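Local coordinates for sugar ABC transporter substrate-binding protein, BlMnBP1 (Bifidobacterium animalis subsp. lactis ATCC 27673, PDB 6I5R) that binds manno-oligosaccharides such as mannobiose derived from beta-mannan and probably delivers them to an ABC transporter for uptake, at residues Thr192-Asp197 against Ile414-Ala419; Trp198-Trp203 against Lys245-Ala250; Glu258-Thr263 against Ala418-Arg423. All coordinates share one frame; numbering follows the deposited sequence.

Contact 1: Thr192-Asp197 against Ile414-Ala419. With ZN (zinc ion), chain G; ZN (zinc ion), chain L.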
loop_
_atom_site.group_PDB
_atom_site.type_symbol
_atom_site.label_atom_id
_atom_site.label_comp_id
_atom_site.label_asym_id
_atom_site.label_seq_id
_atom_site.Cartn_x
_atom_site.Cartn_y
_atom_site.Cartn_z
ATOM N N THR A 192 6.012 -16.081 0.919
ATOM C CA THR A 192 6.013 -14.985 1.861
ATOM C C THR A 192 6.726 -13.747 1.340
ATOM O O THR A 192 6.432 -12.666 1.828
ATOM C CB THR A 192 6.706 -15.350 3.180
ATOM O OG1 THR A 192 8.080 -15.665 2.906
ATOM C CG2 THR A 192 6.036 -16.497 3.862
ATOM N N ASN A 193 7.652 -13.890 0.385
ATOM C CA ASN A 193 8.560 -12.805 -0.002
ATOM C C ASN A 193 9.184 -12.178 1.239
ATOM O O ASN A 193 9.348 -10.963 1.337
ATOM C CB ASN A 193 7.857 -11.757 -0.859
ATOM C CG ASN A 193 7.948 -12.080 -2.344
ATOM O OD1 ASN A 193 9.040 -12.257 -2.865
ATOM N ND2 ASN A 193 6.798 -12.194 -3.015
ATOM N N PHE A 194 9.566 -13.045 2.170
ATOM C CA PHE A 194 10.207 -12.637 3.413
ATOM C C PHE A 194 11.306 -11.605 3.175
ATOM O O PHE A 194 11.461 -10.664 3.955
ATOM C CB PHE A 194 10.764 -13.903 4.095
ATOM C CG PHE A 194 11.594 -13.649 5.308
ATOM C CD1 PHE A 194 12.964 -13.392 5.191
ATOM C CD2 PHE A 194 11.036 -13.716 6.572
ATOM C CE1 PHE A 194 13.734 -13.174 6.317
ATOM C CE2 PHE A 194 11.808 -13.498 7.697
ATOM C CZ PHE A 194 13.169 -13.226 7.556
ATOM N N VAL A 195 12.069 -11.750 2.089
ATOM C CA VAL A 195 13.279 -10.941 1.980
ATOM C C VAL A 195 12.940 -9.476 1.717
ATOM O O VAL A 195 13.722 -8.588 2.064
ATOM C CB VAL A 195 14.228 -11.504 0.900
ATOM C CG1 VAL A 195 15.244 -10.450 0.398
ATOM C CG2 VAL A 195 14.975 -12.717 1.441
ATOM N N GLU A 196 11.799 -9.195 1.100
ATOM C CA GLU A 196 11.380 -7.820 0.846
ATOM C C GLU A 196 10.694 -7.271 2.094
ATOM O O GLU A 196 9.599 -7.710 2.470
ATOM C CB GLU A 196 10.449 -7.749 -0.359
ATOM C CG GLU A 196 11.039 -8.206 -1.661
ATOM C CD GLU A 196 12.234 -7.376 -2.123
ATOM O OE1 GLU A 196 12.173 -6.129 -2.147
ATOM O OE2 GLU A 196 13.247 -7.991 -2.482
ATOM N N ASP A 197 11.321 -6.302 2.737
ATOM C CA ASP A 197 10.714 -5.710 3.915
ATOM C C ASP A 197 9.299 -5.212 3.625
ATOM O O ASP A 197 8.393 -5.386 4.455
ATOM C CB ASP A 197 11.595 -4.575 4.456
ATOM C CG ASP A 197 12.818 -5.102 5.168
ATOM O OD1 ASP A 197 13.298 -6.174 4.758
ATOM O OD2 ASP A 197 13.265 -4.475 6.164
ATOM N N ILE A 414 7.585 -12.793 12.952
ATOM C CA ILE A 414 6.516 -13.786 12.955
ATOM C C ILE A 414 6.948 -15.017 12.165
ATOM O O ILE A 414 6.796 -16.159 12.619
ATOM C CB ILE A 414 5.208 -13.198 12.395
ATOM C CG1 ILE A 414 4.689 -12.087 13.301
ATOM C CG2 ILE A 414 4.158 -14.301 12.277
ATOM C CD1 ILE A 414 3.466 -11.361 12.794
ATOM N N VAL A 415 7.465 -14.800 10.960
ATOM C CA VAL A 415 7.893 -15.916 10.115
ATOM C C VAL A 415 8.992 -16.706 10.806
ATOM O O VAL A 415 8.990 -17.940 10.819
ATOM C CB VAL A 415 8.361 -15.396 8.742
ATOM C CG1 VAL A 415 8.984 -16.528 7.891
ATOM C CG2 VAL A 415 7.224 -14.727 8.002
ATOM N N VAL A 416 9.968 -15.998 11.364
ATOM C CA VAL A 416 11.089 -16.665 12.016
ATOM C C VAL A 416 10.583 -17.492 13.187
ATOM O O VAL A 416 10.984 -18.642 13.374
ATOM C CB VAL A 416 12.135 -15.639 12.497
ATOM C CG1 VAL A 416 13.124 -16.319 13.373
ATOM C CG2 VAL A 416 12.843 -14.973 11.348
ATOM N N ASP A 417 9.721 -16.890 14.021
ATOM C CA ASP A 417 9.275 -17.549 15.248
ATOM C C ASP A 417 8.405 -18.748 14.920
ATOM O O ASP A 417 8.517 -19.809 15.558
ATOM C CB ASP A 417 8.516 -16.558 16.155
ATOM C CG ASP A 417 9.412 -15.515 16.761
ATOM O OD1 ASP A 417 10.609 -15.531 16.447
ATOM O OD2 ASP A 417 8.922 -14.653 17.515
ATOM N N ALA A 418 7.570 -18.616 13.887
ATOM C CA ALA A 418 6.688 -19.701 13.505
ATOM C C ALA A 418 7.475 -20.849 12.888
ATOM O O ALA A 418 7.178 -22.018 13.158
ATOM C CB ALA A 418 5.619 -19.177 12.549
ATOM N N ALA A 419 8.510 -20.531 12.099
ATOM C CA ALA A 419 9.299 -21.575 11.453
ATOM C C ALA A 419 10.186 -22.311 12.447
ATOM O O ALA A 419 10.419 -23.518 12.294
ATOM C CB ALA A 419 10.156 -20.976 10.357
HETATM ZN ZN ZN G . 15.359 -6.657 5.045
HETATM ZN ZN ZN L . 13.927 -4.774 -2.105
HETATM O O HOH W 1 15.010 -8.525 4.255
HETATM O O HOH W 2 15.555 -6.689 -1.874
HETATM O O HOH W 3 15.026 -7.091 7.074
HETATM O O HOH W 4 13.753 -4.177 -3.666
HETATM O O HOH W 5 12.933 -3.409 -1.477
#
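Phe194 lays its ring obliquely against Val415 and Val416, and this one aromatic side chain makes all the close contacts between the loop 192-197 and the helical segment 414-419. CB leaves the loop toward the helix, and with chi1 at 173° CG stands anti to the backbone N, which carries the ring across to Val415. On one rim of the ring, CD2 meets Val415 CG1 at 3.7 Å. The next atom, CE2, lies 4.1 Å from Val416 CG2, and CZ at the tip stays near that same methyl. No hydrogen bond joins the segments; the contact is wholly apolar.

The loop behind the ring is tightly folded. Thr192 OG1 accepts from Phe194 N at 3.1 Å, closing an ST turn, and a type I beta turn follows from Asn193 to Glu196. At its end Glu196 OE1 binds one zinc ion at 2.2 Å. Just after it, Asp197 OD1 binds another at 2.1 Å. A water on the Asp197 zinc also donates to Val195 O, tying that ion back to the turn.

The contact joins the loop after strand 188-190 to helix 409-420 within the solute-binding-protein fold. Met200 of helix 197-201 packs on both Phe194 and Val415, while Tyr260 from the loop before helix 265-273 touches both valines. Further round helix 409-420, Ile414 and Ala418 rest on Tyr248 of helix 239-252.

Contact 2: Trp198-Trp203 against Lys245-Ala250. With BMA (beta-D-mannopyranose), chain B; BMA (beta-D-mannopyranose), chain C.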
loop_
_atom_site.group_PDB
_atom_site.type_symbol
_atom_site.label_atom_id
_atom_site.label_comp_id
_atom_site.label_asym_id
_atom_site.label_seq_id
_atom_site.Cartn_x
_atom_site.Cartn_y
_atom_site.Cartn_z
ATOM N N TRP A 198 9.090 -4.588 2.457
ATOM C CA TRP A 198 7.798 -3.985 2.176
ATOM C C TRP A 198 6.752 -5.078 1.970
ATOM O O TRP A 198 5.580 -4.873 2.283
ATOM C CB TRP A 198 7.863 -3.076 0.951
ATOM C CG TRP A 198 8.342 -3.784 -0.246
ATOM C CD1 TRP A 198 9.617 -3.817 -0.718
ATOM C CD2 TRP A 198 7.562 -4.603 -1.127
ATOM N NE1 TRP A 198 9.671 -4.606 -1.840
ATOM C CE2 TRP A 198 8.425 -5.111 -2.097
ATOM C CE3 TRP A 198 6.213 -4.964 -1.173
ATOM C CZ2 TRP A 198 7.984 -5.950 -3.122
ATOM C CZ3 TRP A 198 5.787 -5.788 -2.177
ATOM C CH2 TRP A 198 6.668 -6.282 -3.132
ATOM N N ALA A 199 7.168 -6.248 1.470
ATOM C CA ALA A 199 6.191 -7.315 1.274
ATOM C C ALA A 199 5.732 -7.894 2.617
ATOM O O ALA A 199 4.575 -8.307 2.773
ATOM C CB ALA A 199 6.777 -8.415 0.397
ATOM N N MET A 200 6.664 -7.928 3.589
ATOM C CA MET A 200 6.267 -8.376 4.917
ATOM C C MET A 200 5.425 -7.314 5.645
ATOM O O MET A 200 4.424 -7.642 6.306
ATOM C CB MET A 200 7.487 -8.745 5.740
ATOM C CG MET A 200 8.210 -9.971 5.206
ATOM S SD MET A 200 7.740 -11.460 6.118
ATOM C CE MET A 200 6.202 -11.941 5.307
ATOM N N GLY A 201 5.838 -6.048 5.484
ATOM C CA GLY A 201 5.083 -4.965 6.097
ATOM C C GLY A 201 3.660 -4.852 5.572
ATOM O O GLY A 201 2.792 -4.291 6.250
ATOM N N ALA A 202 3.415 -5.331 4.348
ATOM C CA ALA A 202 2.085 -5.286 3.745
ATOM C C ALA A 202 1.035 -5.988 4.590
ATOM O O ALA A 202 -0.152 -5.649 4.505
ATOM C CB ALA A 202 2.141 -5.907 2.340
ATOM N N TRP A 203 1.443 -6.941 5.436
ATOM C CA TRP A 203 0.455 -7.601 6.273
ATOM C C TRP A 203 -0.274 -6.619 7.183
ATOM O O TRP A 203 -1.415 -6.882 7.577
ATOM C CB TRP A 203 1.125 -8.715 7.079
ATOM C CG TRP A 203 1.377 -9.913 6.232
ATOM C CD1 TRP A 203 2.402 -10.093 5.353
ATOM C CD2 TRP A 203 0.561 -11.087 6.156
ATOM N NE1 TRP A 203 2.286 -11.331 4.739
ATOM C CE2 TRP A 203 1.161 -11.954 5.219
ATOM C CE3 TRP A 203 -0.624 -11.490 6.789
ATOM C CZ2 TRP A 203 0.611 -13.200 4.899
ATOM C CZ3 TRP A 203 -1.156 -12.729 6.476
ATOM C CH2 TRP A 203 -0.545 -13.561 5.530
ATOM N N LYS A 245 -2.042 -14.198 12.738
ATOM C CA LYS A 245 -2.088 -15.644 12.918
ATOM C C LYS A 245 -2.237 -16.363 11.580
ATOM O O LYS A 245 -1.820 -17.511 11.448
ATOM C CB LYS A 245 -3.237 -16.016 13.853
ATOM C CG LYS A 245 -3.414 -17.516 14.083
ATOM C CD LYS A 245 -4.501 -17.726 15.137
ATOM C CE LYS A 245 -4.397 -19.118 15.814
ATOM N NZ LYS A 245 -4.668 -20.202 14.829
ATOM N N THR A 246 -2.857 -15.729 10.594
ATOM C CA THR A 246 -2.885 -16.326 9.263
ATOM C C THR A 246 -1.475 -16.562 8.749
ATOM O O THR A 246 -1.144 -17.651 8.264
ATOM C CB THR A 246 -3.659 -15.430 8.304
ATOM O OG1 THR A 246 -5.043 -15.394 8.687
ATOM C CG2 THR A 246 -3.529 -15.955 6.881
ATOM N N LEU A 247 -0.627 -15.539 8.828
ATOM C CA LEU A 247 0.752 -15.713 8.385
ATOM C C LEU A 247 1.466 -16.737 9.257
ATOM O O LEU A 247 2.144 -17.636 8.751
ATOM C CB LEU A 247 1.501 -14.386 8.419
ATOM C CG LEU A 247 2.984 -14.487 8.114
ATOM C CD1 LEU A 247 3.254 -14.977 6.729
ATOM C CD2 LEU A 247 3.604 -13.094 8.297
ATOM N N TYR A 248 1.334 -16.594 10.579
ATOM C CA TYR A 248 1.985 -17.514 11.508
ATOM C C TYR A 248 1.617 -18.960 11.182
ATOM O O TYR A 248 2.485 -19.823 11.052
ATOM C CB TYR A 248 1.594 -17.188 12.961
ATOM C CG TYR A 248 2.306 -18.049 13.982
ATOM C CD1 TYR A 248 1.903 -19.356 14.219
ATOM C CD2 TYR A 248 3.403 -17.575 14.683
ATOM C CE1 TYR A 248 2.568 -20.164 15.096
ATOM C CE2 TYR A 248 4.064 -18.374 15.608
ATOM C CZ TYR A 248 3.641 -19.682 15.796
ATOM O OH TYR A 248 4.275 -20.515 16.687
ATOM N N ASP A 249 0.324 -19.229 11.046
ATOM C CA ASP A 249 -0.120 -20.609 10.852
ATOM C C ASP A 249 0.345 -21.156 9.518
ATOM O O ASP A 249 0.699 -22.335 9.411
ATOM C CB ASP A 249 -1.648 -20.690 10.923
ATOM C CG ASP A 249 -2.168 -20.611 12.333
ATOM O OD1 ASP A 249 -1.357 -20.705 13.282
ATOM O OD2 ASP A 249 -3.395 -20.430 12.478
ATOM N N ALA A 250 0.296 -20.337 8.472
ATOM C CA ALA A 250 0.718 -20.803 7.157
ATOM C C ALA A 250 2.172 -21.253 7.180
ATOM O O ALA A 250 2.533 -22.243 6.535
ATOM C CB ALA A 250 0.528 -19.691 6.127
HETATM C C1 BMA B . 6.578 -2.265 -4.601
HETATM C C2 BMA B . 6.888 -1.756 -3.161
HETATM C C3 BMA B . 5.596 -1.662 -2.410
HETATM C C4 BMA B . 4.527 -0.935 -3.220
HETATM C C5 BMA B . 4.345 -1.584 -4.593
HETATM C C6 BMA B . 3.342 -0.831 -5.445
HETATM O O2 BMA B . 7.381 -0.418 -3.183
HETATM O O3 BMA B . 5.739 -1.007 -1.146
HETATM O O4 BMA B . 3.318 -1.029 -2.513
HETATM O O5 BMA B . 5.613 -1.542 -5.267
HETATM O O6 BMA B . 3.821 0.493 -5.735
HETATM C C1 BMA C . 9.494 -3.505 -8.728
HETATM C C2 BMA C . 7.949 -3.409 -8.785
HETATM C C3 BMA C . 7.451 -2.617 -7.582
HETATM C C4 BMA C . 8.123 -3.069 -6.311
HETATM C C5 BMA C . 9.648 -3.122 -6.479
HETATM C C6 BMA C . 10.344 -3.541 -5.207
HETATM O O1 BMA C . 9.802 -4.373 -9.771
HETATM O O2 BMA C . 7.423 -4.767 -8.640
HETATM O O3 BMA C . 6.074 -2.701 -7.445
HETATM O O4 BMA C . 7.820 -2.168 -5.246
HETATM O O5 BMA C . 9.954 -4.018 -7.536
HETATM O O6 BMA C . 11.714 -3.157 -5.370
#
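Leu247 pushes its CB onto the indole of Trp203: the carbon sits 3.6 Å from the centroid of the six-membered ring and 11° off its normal, a CH-pi contact over the face. The closest ring atom is CH2, 3.6 Å from Leu247 CB. Chi1 of 174° sends the rest of the leucine along the same face, where CD1 comes within 3.7 Å of Trp203 CZ2. Thr246, one residue earlier, approaches differently, with its CG2 methyl at the ring edge, 4.0 Å from Trp203 CZ3. Met200 adds a third touch: its chain bends at chi2 and chi3 and crosses the leucine at about a right angle, bringing CE to 4.1 Å from Leu247 CD2.

These residues pack helix 197-201 and the 3-10 segment that follows against helix 239-252 inside one lobe of the solute-binding-protein fold, and the first helix also faces the sugar. At its start Trp198 turns an indole face to the chain B mannose, whose C2 lies over the ring centre, 3.6 Å from Trp198 CD2. The chain C mannose touches obliquely near NE1. Ala199 CB lies against the opposite face, toward its rim. Trp198 NE1 is hydrogen-bonded to Glu196 OE1, itself a zinc ligand, which probably helps hold the indole's rotation, and Trp265 meets the ring edge-to-face.

Thr246 OG1 is hydrogen-bonded to Ala242 O one turn back, and CG2, anti to the backbone N, is the branch that meets Trp203. Phe305 supports both residues, and Ile411 of helix 409-420 touches Leu247. On the side of helix 239-252 away from Trp203, Lys245 NZ forms a salt bridge with Asp249 OD2 at 2.7 Å, using that oxygen's syn lone pair.

Contact 3: Glu258-Thr263 against Ala418-Arg423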
loop_
_atom_site.group_PDB
_atom_site.type_symbol
_atom_site.label_atom_id
_atom_site.label_comp_id
_atom_site.label_asym_id
_atom_site.label_seq_id
_atom_site.Cartn_x
_atom_site.Cartn_y
_atom_site.Cartn_z
ATOM N N GLU A 258 10.136 -23.305 1.215
ATOM C CA GLU A 258 11.052 -24.090 2.037
ATOM C C GLU A 258 11.984 -23.178 2.827
ATOM O O GLU A 258 12.284 -23.433 4.002
ATOM C CB GLU A 258 11.867 -25.063 1.163
ATOM C CG GLU A 258 13.090 -25.629 1.932
ATOM C CD GLU A 258 13.233 -27.172 1.809
ATOM O OE1 GLU A 258 12.669 -27.795 0.843
ATOM O OE2 GLU A 258 13.933 -27.779 2.662
ATOM N N ASP A 259 12.511 -22.154 2.167
ATOM C CA ASP A 259 13.515 -21.287 2.766
ATOM C C ASP A 259 13.125 -19.828 2.653
ATOM O O ASP A 259 13.381 -19.215 1.619
ATOM C CB ASP A 259 14.897 -21.487 2.139
ATOM C CG ASP A 259 15.977 -20.716 2.880
ATOM O OD1 ASP A 259 15.677 -20.120 3.929
ATOM O OD2 ASP A 259 17.135 -20.713 2.419
ATOM N N TYR A 260 12.563 -19.281 3.730
ATOM C CA TYR A 260 12.172 -17.886 3.715
ATOM C C TYR A 260 13.361 -16.941 3.574
ATOM O O TYR A 260 13.175 -15.828 3.109
ATOM C CB TYR A 260 11.376 -17.567 4.984
ATOM C CG TYR A 260 12.139 -17.735 6.268
ATOM C CD1 TYR A 260 13.090 -16.809 6.661
ATOM C CD2 TYR A 260 11.904 -18.818 7.106
ATOM C CE1 TYR A 260 13.789 -16.953 7.831
ATOM C CE2 TYR A 260 12.622 -18.971 8.290
ATOM C CZ TYR A 260 13.563 -18.033 8.633
ATOM O OH TYR A 260 14.275 -18.153 9.813
ATOM N N SER A 261 14.575 -17.355 3.926
ATOM C CA SER A 261 15.680 -16.401 3.937
ATOM C C SER A 261 16.192 -16.099 2.538
ATOM O O SER A 261 16.985 -15.166 2.368
ATOM C CB SER A 261 16.832 -16.916 4.810
ATOM O OG SER A 261 17.505 -17.974 4.158
ATOM N N THR A 262 15.730 -16.824 1.528
ATOM C CA THR A 262 16.223 -16.622 0.182
ATOM C C THR A 262 15.089 -16.442 -0.825
ATOM O O THR A 262 15.267 -16.713 -2.010
ATOM C CB THR A 262 17.130 -17.785 -0.236
ATOM O OG1 THR A 262 16.358 -18.982 -0.357
ATOM C CG2 THR A 262 18.220 -18.023 0.770
ATOM N N THR A 263 13.927 -15.953 -0.391
ATOM C CA THR A 263 12.894 -15.640 -1.367
ATOM C C THR A 263 13.377 -14.571 -2.339
ATOM O O THR A 263 14.282 -13.779 -2.044
ATOM C CB THR A 263 11.613 -15.146 -0.699
ATOM O OG1 THR A 263 11.853 -13.946 0.032
ATOM C CG2 THR A 263 11.065 -16.227 0.211
ATOM N N ALA A 418 7.570 -18.616 13.887
ATOM C CA ALA A 418 6.688 -19.701 13.505
ATOM C C ALA A 418 7.475 -20.849 12.888
ATOM O O ALA A 418 7.178 -22.018 13.158
ATOM C CB ALA A 418 5.619 -19.177 12.549
ATOM N N ALA A 419 8.510 -20.531 12.099
ATOM C CA ALA A 419 9.299 -21.575 11.453
ATOM C C ALA A 419 10.186 -22.311 12.447
ATOM O O ALA A 419 10.419 -23.518 12.294
ATOM C CB ALA A 419 10.156 -20.976 10.357
ATOM N N ASN A 420 10.712 -21.613 13.453
ATOM C CA ASN A 420 11.587 -22.264 14.425
ATOM C C ASN A 420 10.875 -22.647 15.717
ATOM O O ASN A 420 11.520 -23.181 16.627
ATOM C CB ASN A 420 12.809 -21.366 14.736
ATOM C CG ASN A 420 13.726 -21.186 13.520
ATOM O OD1 ASN A 420 14.604 -22.030 13.211
ATOM N ND2 ASN A 420 13.531 -20.076 12.822
ATOM N N ARG A 421 9.571 -22.392 15.814
ATOM C CA ARG A 421 8.751 -22.777 16.971
ATOM C C ARG A 421 9.285 -22.172 18.271
ATOM O O ARG A 421 9.234 -22.790 19.336
ATOM C CB ARG A 421 8.638 -24.308 17.084
ATOM C CG ARG A 421 7.997 -25.002 15.868
ATOM C CD ARG A 421 7.986 -26.549 15.924
ATOM N NE ARG A 421 9.144 -27.118 15.238
ATOM C CZ ARG A 421 9.176 -27.501 13.959
ATOM N NH1 ARG A 421 8.102 -27.428 13.161
ATOM N NH2 ARG A 421 10.306 -27.980 13.482
ATOM N N THR A 422 9.799 -20.952 18.198
ATOM C CA THR A 422 10.340 -20.313 19.393
ATOM C C THR A 422 9.239 -19.704 20.245
ATOM O O THR A 422 9.382 -19.604 21.468
ATOM C CB THR A 422 11.362 -19.242 19.006
ATOM O OG1 THR A 422 10.735 -18.236 18.215
ATOM C CG2 THR A 422 12.492 -19.857 18.239
ATOM N N ARG A 423 8.145 -19.294 19.614
ATOM C CA ARG A 423 7.072 -18.565 20.265
ATOM C C ARG A 423 5.781 -18.897 19.552
ATOM O O ARG A 423 5.789 -19.130 18.342
ATOM C CB ARG A 423 7.230 -17.043 20.196
ATOM C CG ARG A 423 8.267 -16.455 21.105
ATOM C CD ARG A 423 8.018 -14.970 21.344
ATOM N NE ARG A 423 8.352 -14.125 20.199
ATOM C CZ ARG A 423 8.206 -12.805 20.220
ATOM N NH1 ARG A 423 7.729 -12.228 21.304
ATOM N NH2 ARG A 423 8.521 -12.070 19.165
#
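Tyr260 OH and Asn420 ND2 come within 3.6 Å of each other without forming a hydrogen bond, although they are the two polar ends that meet across this contact. The phenol ring and the amide plane are 86° apart, and the two side chains cross at about a right angle. The amide nitrogen is engaged by its own helix instead, hydrogen-bonded to Val416 O one turn earlier. The loop that presents Tyr260 is built on an Asx turn: Asp259 OD1 accepts from Ser261 N at 3.0 Å, and a short 3-10 segment takes in Tyr260 and Ser261.

Tyr260 leaves this turn with CG between the backbone N and the carbonyl carbon, chi1 63°, and the ring reaches across to the last part of helix 409-420. There CE2 lies 3.8 Å from Ala419 CB, which comes at the ring obliquely. The alanine methyl points toward the loop. Asn420, one residue on, starts off along the flank of the contact, and its CG, anti to the carbonyl carbon, brings the amide round to the phenol oxygen. One ring thus meets a methyl partway along and an amide at its hydroxyl end. The contact is small, with only 85 Å² buried between the segments, and it lies at the surface. The Phe194 ring meets that of Tyr260 with the planes at about 50°.

Arg421, with positive phi, is the first residue to depart from helical backbone angles, and the guanidinium group of Arg423 then makes salt bridges with Asp413, Asp417 and Glu431.

Asp259 OD1 takes a second donor in its turn, Ser261 OG at 2.8 Å, which arrives on the syn side and from the same face of the carboxylate as Ser261 N, the backbone nitrogen standing farther above the plane.

In the fold
From the N terminus, the chain first reaches 192-197, the loop after strand 188-190, and runs straight on into 198-203. Contact 2 closes first, when helix 239-252 returns to 198-203 after an intervening 41 residues. The loop 258-263 follows, and a long excursion through the central sheet and later helices ends at helix 409-420, where contacts 1 and 3 close on segments that share Ala418 and Ala419. Contact 2 is therefore nested inside the loop of contact 1, as is the opening of contact 3, whereas contacts 2 and 3 stand in series. Contact 2 joins helix 197-201 to helix 239-252, while contacts 1 and 3 tie the loops 192-197 and 258-263 to helix 409-420.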